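Local structure of TRAP dicarboxylate transporter-DctP subunit (Desulfovibrio salexigens, 4N6D) at residues Ala120-Trp125 with Glu261-Thr266; Gly205-Phe210 with Thr226-Ala231. The protein probably serves as the periplasmic solute-binding component of a TRAP transporter, capturing a substrate for delivery to the membrane permease. One frame throughout, in Å; residues are numbered along the deposited sequence.

How the interactions relate
Interaction 1 packs two helices, 117-131 and 249-285, against each other, and interaction 2 seats the 226-231 loop on two phenylalanines of 205-210. Their centres lie 21 Å apart, on opposite sides of the chain's centre, and their nearest atoms are about 7 Å apart without touching. Helix 249-285 links them: it supplies 261-266 to interaction 1, and further on its Ser277 bonds the backbone oxygen of Phe210. Each contact adjoins a different beta-sheet, consistent with one in each lobe of the binding protein. The phasing compound 5-amino-2,4,6-triiodobenzene-1,3-dicarboxylic acid lies by Arg81, Met84 and Arg138, none of which belongs to either contact.

Interaction 1 (Ala120-Trp125 with Glu261-Thr266); sequences ASLALW and EQAEWT
Ala263 presents its methyl group to helix 117-131 in a small apolar cluster. Its CB lies 3.9 Å from Trp125 CB and 4.0 Å from the backbone O of Ser121, so the alanine meets one turn of the facing helix. The Ala263 methyl approaches the indole of Trp125 obliquely, and Trp125 also touches Arg260. Beside this cluster Leu122 reaches over with its branched end: CD2 comes to 3.9 Å from Glu264 CB, and CD1 to 4.2 Å from Glu264 CG. The two side chains cross obliquely, and it is the aliphatic part of the glutamate that is used, while its carboxylate turns to Lys268 in a salt bridge.

Ser121 and Ala263, whose CA atoms are the nearest pair, are both small, consistent with the 8.3 Å between the axes of the two short segments. These run nearly antiparallel, 159° between their N-to-C directions. Helix 249-285 is the long helix that in TRAP solute-binding proteins runs across both lobes, and here it packs against a helix that lies next to the five-stranded sheet, touching strand 139-146 through Ala120 and Ser121.

Polar groups are engaged mostly within or beyond the helices. Ser121 CB sits 3.4 Å from Ala263 O, a van der Waals contact, whereas its OG bonds Ser117 O one turn back and Ala146 N on strand 139-146, tying the helix to the sheet. On the other helix Thr266 OG1 donates to Gln262 O at 2.8 Å; Thr266 N bonds the same oxygen from the opposite face of the carbonyl plane, so two donors of one residue grip it. The Gln262 amide reaches Gln47 and Arg50 of helix 43-58, which covers another flank.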
# COMPACT_ATOMS: atom_id res chain seq x y z
N ALA A 120 2.68 8.38 -1.63
CA ALA A 120 2.66 7.62 -0.40
C ALA A 120 3.94 6.82 -0.26
O ALA A 120 4.45 6.68 0.84
CB ALA A 120 1.44 6.71 -0.36
N SER A 121 4.44 6.26 -1.37
CA SER A 121 5.64 5.42 -1.29
C SER A 121 6.84 6.25 -0.87
O SER A 121 7.63 5.86 0.01
CB SER A 121 5.93 4.74 -2.63
OG SER A 121 4.94 3.78 -2.95
N LEU A 122 6.99 7.41 -1.50
CA LEU A 122 8.14 8.25 -1.20
C LEU A 122 8.01 8.85 0.20
O LEU A 122 9.03 8.96 0.90
CB LEU A 122 8.30 9.35 -2.25
CG LEU A 122 8.93 8.86 -3.55
CD1 LEU A 122 8.75 9.88 -4.63
CD2 LEU A 122 10.41 8.52 -3.28
N ALA A 123 6.80 9.23 0.60
CA ALA A 123 6.62 9.76 1.96
C ALA A 123 6.94 8.69 3.00
O ALA A 123 7.58 8.97 4.01
CB ALA A 123 5.21 10.31 2.18
N LEU A 124 6.52 7.45 2.74
CA LEU A 124 6.80 6.35 3.66
C LEU A 124 8.31 6.12 3.83
O LEU A 124 8.81 5.96 4.97
CB LEU A 124 6.11 5.08 3.18
CG LEU A 124 6.34 3.77 3.95
CD1 LEU A 124 5.87 3.82 5.39
CD2 LEU A 124 5.66 2.70 3.17
N TRP A 125 9.03 6.08 2.72
CA TRP A 125 10.48 5.88 2.75
C TRP A 125 11.15 7.03 3.51
O TRP A 125 12.05 6.80 4.34
CB TRP A 125 11.03 5.78 1.32
CG TRP A 125 12.51 5.69 1.32
CD1 TRP A 125 13.39 6.67 0.97
CD2 TRP A 125 13.29 4.57 1.74
NE1 TRP A 125 14.68 6.23 1.15
CE2 TRP A 125 14.65 4.94 1.60
CE3 TRP A 125 12.98 3.29 2.22
CZ2 TRP A 125 15.69 4.08 1.93
CZ3 TRP A 125 14.02 2.43 2.53
CH2 TRP A 125 15.36 2.82 2.38
N GLU A 261 15.19 4.90 -4.66
CA GLU A 261 14.88 4.69 -6.06
C GLU A 261 13.76 3.68 -6.20
O GLU A 261 12.84 3.84 -7.00
CB GLU A 261 16.08 4.15 -6.83
CG GLU A 261 17.28 5.05 -6.89
CD GLU A 261 18.32 4.54 -7.88
OE1 GLU A 261 17.96 3.70 -8.74
OE2 GLU A 261 19.49 5.01 -7.81
N GLN A 262 13.85 2.58 -5.45
CA GLN A 262 12.87 1.51 -5.59
C GLN A 262 11.51 1.91 -5.03
O GLN A 262 10.47 1.48 -5.54
CB GLN A 262 13.39 0.20 -4.97
CG GLN A 262 12.56 -1.02 -5.29
CD GLN A 262 12.64 -1.41 -6.73
OE1 GLN A 262 13.50 -0.93 -7.45
NE2 GLN A 262 11.76 -2.30 -7.16
N ALA A 263 11.51 2.73 -3.98
CA ALA A 263 10.26 3.27 -3.46
C ALA A 263 9.55 4.07 -4.58
O ALA A 263 8.35 3.88 -4.85
CB ALA A 263 10.53 4.17 -2.24
N GLU A 264 10.29 4.97 -5.22
CA GLU A 264 9.75 5.77 -6.32
C GLU A 264 9.33 4.91 -7.50
O GLU A 264 8.26 5.09 -8.07
CB GLU A 264 10.77 6.81 -6.79
CG GLU A 264 10.26 7.71 -7.89
CD GLU A 264 11.20 8.87 -8.21
OE1 GLU A 264 12.02 9.24 -7.35
OE2 GLU A 264 11.11 9.41 -9.32
N TRP A 265 10.18 3.96 -7.87
CA TRP A 265 9.90 3.14 -9.04
C TRP A 265 8.60 2.37 -8.85
O TRP A 265 7.79 2.26 -9.77
CB TRP A 265 11.03 2.14 -9.32
CG TRP A 265 10.80 1.44 -10.61
CD1 TRP A 265 11.29 1.81 -11.83
CD2 TRP A 265 9.99 0.29 -10.84
NE1 TRP A 265 10.84 0.95 -12.81
CE2 TRP A 265 10.04 0.01 -12.22
CE3 TRP A 265 9.24 -0.54 -10.01
CZ2 TRP A 265 9.36 -1.08 -12.78
CZ3 TRP A 265 8.57 -1.61 -10.57
CH2 TRP A 265 8.63 -1.86 -11.94
N THR A 266 8.43 1.82 -7.64
CA THR A 266 7.25 1.01 -7.35
C THR A 266 5.98 1.85 -7.34
O THR A 266 4.93 1.45 -7.90
CB THR A 266 7.40 0.30 -5.99
OG1 THR A 266 8.55 -0.56 -6.03
CG2 THR A 266 6.20 -0.53 -5.69

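Interaction 2 (Gly205-Phe210 with Thr226-Ala231); sequences GLFSSF and TETNTA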
# COMPACT_ATOMS: atom_id res chain seq x y z
N GLY A 205 -20.75 -3.51 -4.17
CA GLY A 205 -19.50 -2.90 -4.60
C GLY A 205 -18.34 -3.40 -3.74
O GLY A 205 -18.51 -4.29 -2.91
N LEU A 206 -17.17 -2.82 -3.96
CA LEU A 206 -16.03 -3.16 -3.13
C LEU A 206 -15.15 -1.96 -2.87
O LEU A 206 -15.21 -0.96 -3.58
CB LEU A 206 -15.23 -4.33 -3.72
CG LEU A 206 -14.39 -4.11 -4.98
CD1 LEU A 206 -13.48 -5.31 -5.17
CD2 LEU A 206 -15.23 -3.93 -6.20
N PHE A 207 -14.35 -2.08 -1.81
CA PHE A 207 -13.48 -1.01 -1.36
C PHE A 207 -12.07 -1.53 -1.53
O PHE A 207 -11.60 -2.42 -0.78
CB PHE A 207 -13.77 -0.73 0.11
CG PHE A 207 -13.55 0.70 0.54
CD1 PHE A 207 -12.74 1.58 -0.16
CD2 PHE A 207 -14.15 1.15 1.71
CE1 PHE A 207 -12.55 2.91 0.29
CE2 PHE A 207 -13.97 2.45 2.17
CZ PHE A 207 -13.17 3.33 1.46
N SER A 208 -11.40 -1.04 -2.57
CA SER A 208 -10.07 -1.52 -2.91
C SER A 208 -9.39 -0.52 -3.85
O SER A 208 -9.94 0.52 -4.19
CB SER A 208 -10.19 -2.88 -3.60
OG SER A 208 -8.94 -3.55 -3.63
N SER A 209 -8.18 -0.82 -4.29
CA SER A 209 -7.57 0.06 -5.27
C SER A 209 -8.13 -0.24 -6.66
O SER A 209 -8.63 -1.34 -6.94
CB SER A 209 -6.04 0.00 -5.24
OG SER A 209 -5.57 -1.30 -5.37
N PHE A 210 -8.06 0.76 -7.53
CA PHE A 210 -8.69 0.70 -8.85
C PHE A 210 -8.10 -0.35 -9.78
O PHE A 210 -8.74 -0.69 -10.78
CB PHE A 210 -8.59 2.07 -9.55
CG PHE A 210 -9.55 3.13 -9.05
CD1 PHE A 210 -10.80 2.81 -8.56
CD2 PHE A 210 -9.19 4.46 -9.08
CE1 PHE A 210 -11.69 3.80 -8.12
CE2 PHE A 210 -10.05 5.46 -8.65
CZ PHE A 210 -11.31 5.14 -8.18
N THR A 226 -15.99 5.72 -7.35
CA THR A 226 -15.93 6.94 -6.55
C THR A 226 -14.57 7.08 -5.89
O THR A 226 -14.18 6.26 -5.07
CB THR A 226 -17.05 6.94 -5.51
OG1 THR A 226 -18.31 6.87 -6.20
CG2 THR A 226 -17.01 8.21 -4.66
N GLU A 227 -13.85 8.13 -6.27
CA GLU A 227 -12.48 8.32 -5.82
C GLU A 227 -12.46 9.04 -4.47
O GLU A 227 -12.50 10.27 -4.37
CB GLU A 227 -11.64 9.07 -6.85
CG GLU A 227 -10.13 8.91 -6.62
CD GLU A 227 -9.27 9.53 -7.71
OE1 GLU A 227 -9.67 10.60 -8.24
OE2 GLU A 227 -8.20 8.94 -8.05
N THR A 228 -12.44 8.24 -3.43
CA THR A 228 -12.39 8.74 -2.06
C THR A 228 -10.95 8.88 -1.55
O THR A 228 -10.72 9.59 -0.56
CB THR A 228 -13.10 7.77 -1.11
OG1 THR A 228 -12.54 6.46 -1.27
CG2 THR A 228 -14.59 7.72 -1.40
N ASN A 229 -10.00 8.23 -2.22
CA ASN A 229 -8.59 8.27 -1.80
C ASN A 229 -8.45 8.02 -0.30
O ASN A 229 -7.83 8.79 0.44
CB ASN A 229 -7.93 9.61 -2.19
CG ASN A 229 -7.47 9.62 -3.64
OD1 ASN A 229 -6.96 8.61 -4.14
ND2 ASN A 229 -7.69 10.73 -4.34
N THR A 230 -9.00 6.90 0.13
CA THR A 230 -9.21 6.70 1.56
C THR A 230 -7.92 6.44 2.35
O THR A 230 -7.62 7.13 3.31
CB THR A 230 -10.26 5.63 1.79
OG1 THR A 230 -11.50 6.11 1.28
CG2 THR A 230 -10.42 5.35 3.27
N ALA A 231 -7.16 5.44 1.94
CA ALA A 231 -5.97 5.05 2.66
C ALA A 231 -5.17 4.18 1.70
O ALA A 231 -5.73 3.66 0.74
CB ALA A 231 -6.32 4.23 3.92
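Phe207 points the rim of its ring at Thr230, with the threonine hydroxyl lying in the ring plane. Thr230 OG1 is 3.2 Å from Phe207 CZ, close enough for the hydroxyl oxygen to face the weakly positive ring edge, although no classical hydrogen bond is made. The Thr230 methyl joins in, CG2 lying 3.9 Å from Phe207 CZ, and the two side chains cross at about a right angle. The ring also packs on Leu175 and Leu179 of helix 173-181, the helix that Thr230 touches through Leu175 and Ile178.

A second aromatic contact forms where Phe210 meets Glu227. The carboxylate oxygen OE2 and the methylene CG of Glu227 are each 4.0 Å from Phe210 CE2, OE2 at the ring edge, with ring and carboxylate planes 38° apart. Chi1 (-162°) sets Glu227 CG anti to the backbone N, near CE2, and the extended chain beyond brings OE2 to the edge. OE1 makes a long, weak ion pair with Lys291.

The hydrogen bonds lie within 226-231 or lead away from the contact. Thr228 OG1 and Thr230 OG1 are joined at 2.8 Å, pairing two hydroxyls beside the Phe207 ring; Thr228 OG1 is itself 3.9 Å from Phe207 CE1. Asn229 N bonds Asn151 OD1, fixing the loop to strand 151-154, and Phe210 O takes up Ser277 OG of helix 249-285.

Strand 205-208 lies between strand 151-154, bonded through Leu206 and Ser208, and Arg170 of strand 168-170, bonded to Gly205 and Phe207. Strand 151-154 separates it from 224-226, which 226-231 leaves for strand 234-240 of another sheet, consistent with an interlobe crossing of the two-lobed periplasmic binding protein fold.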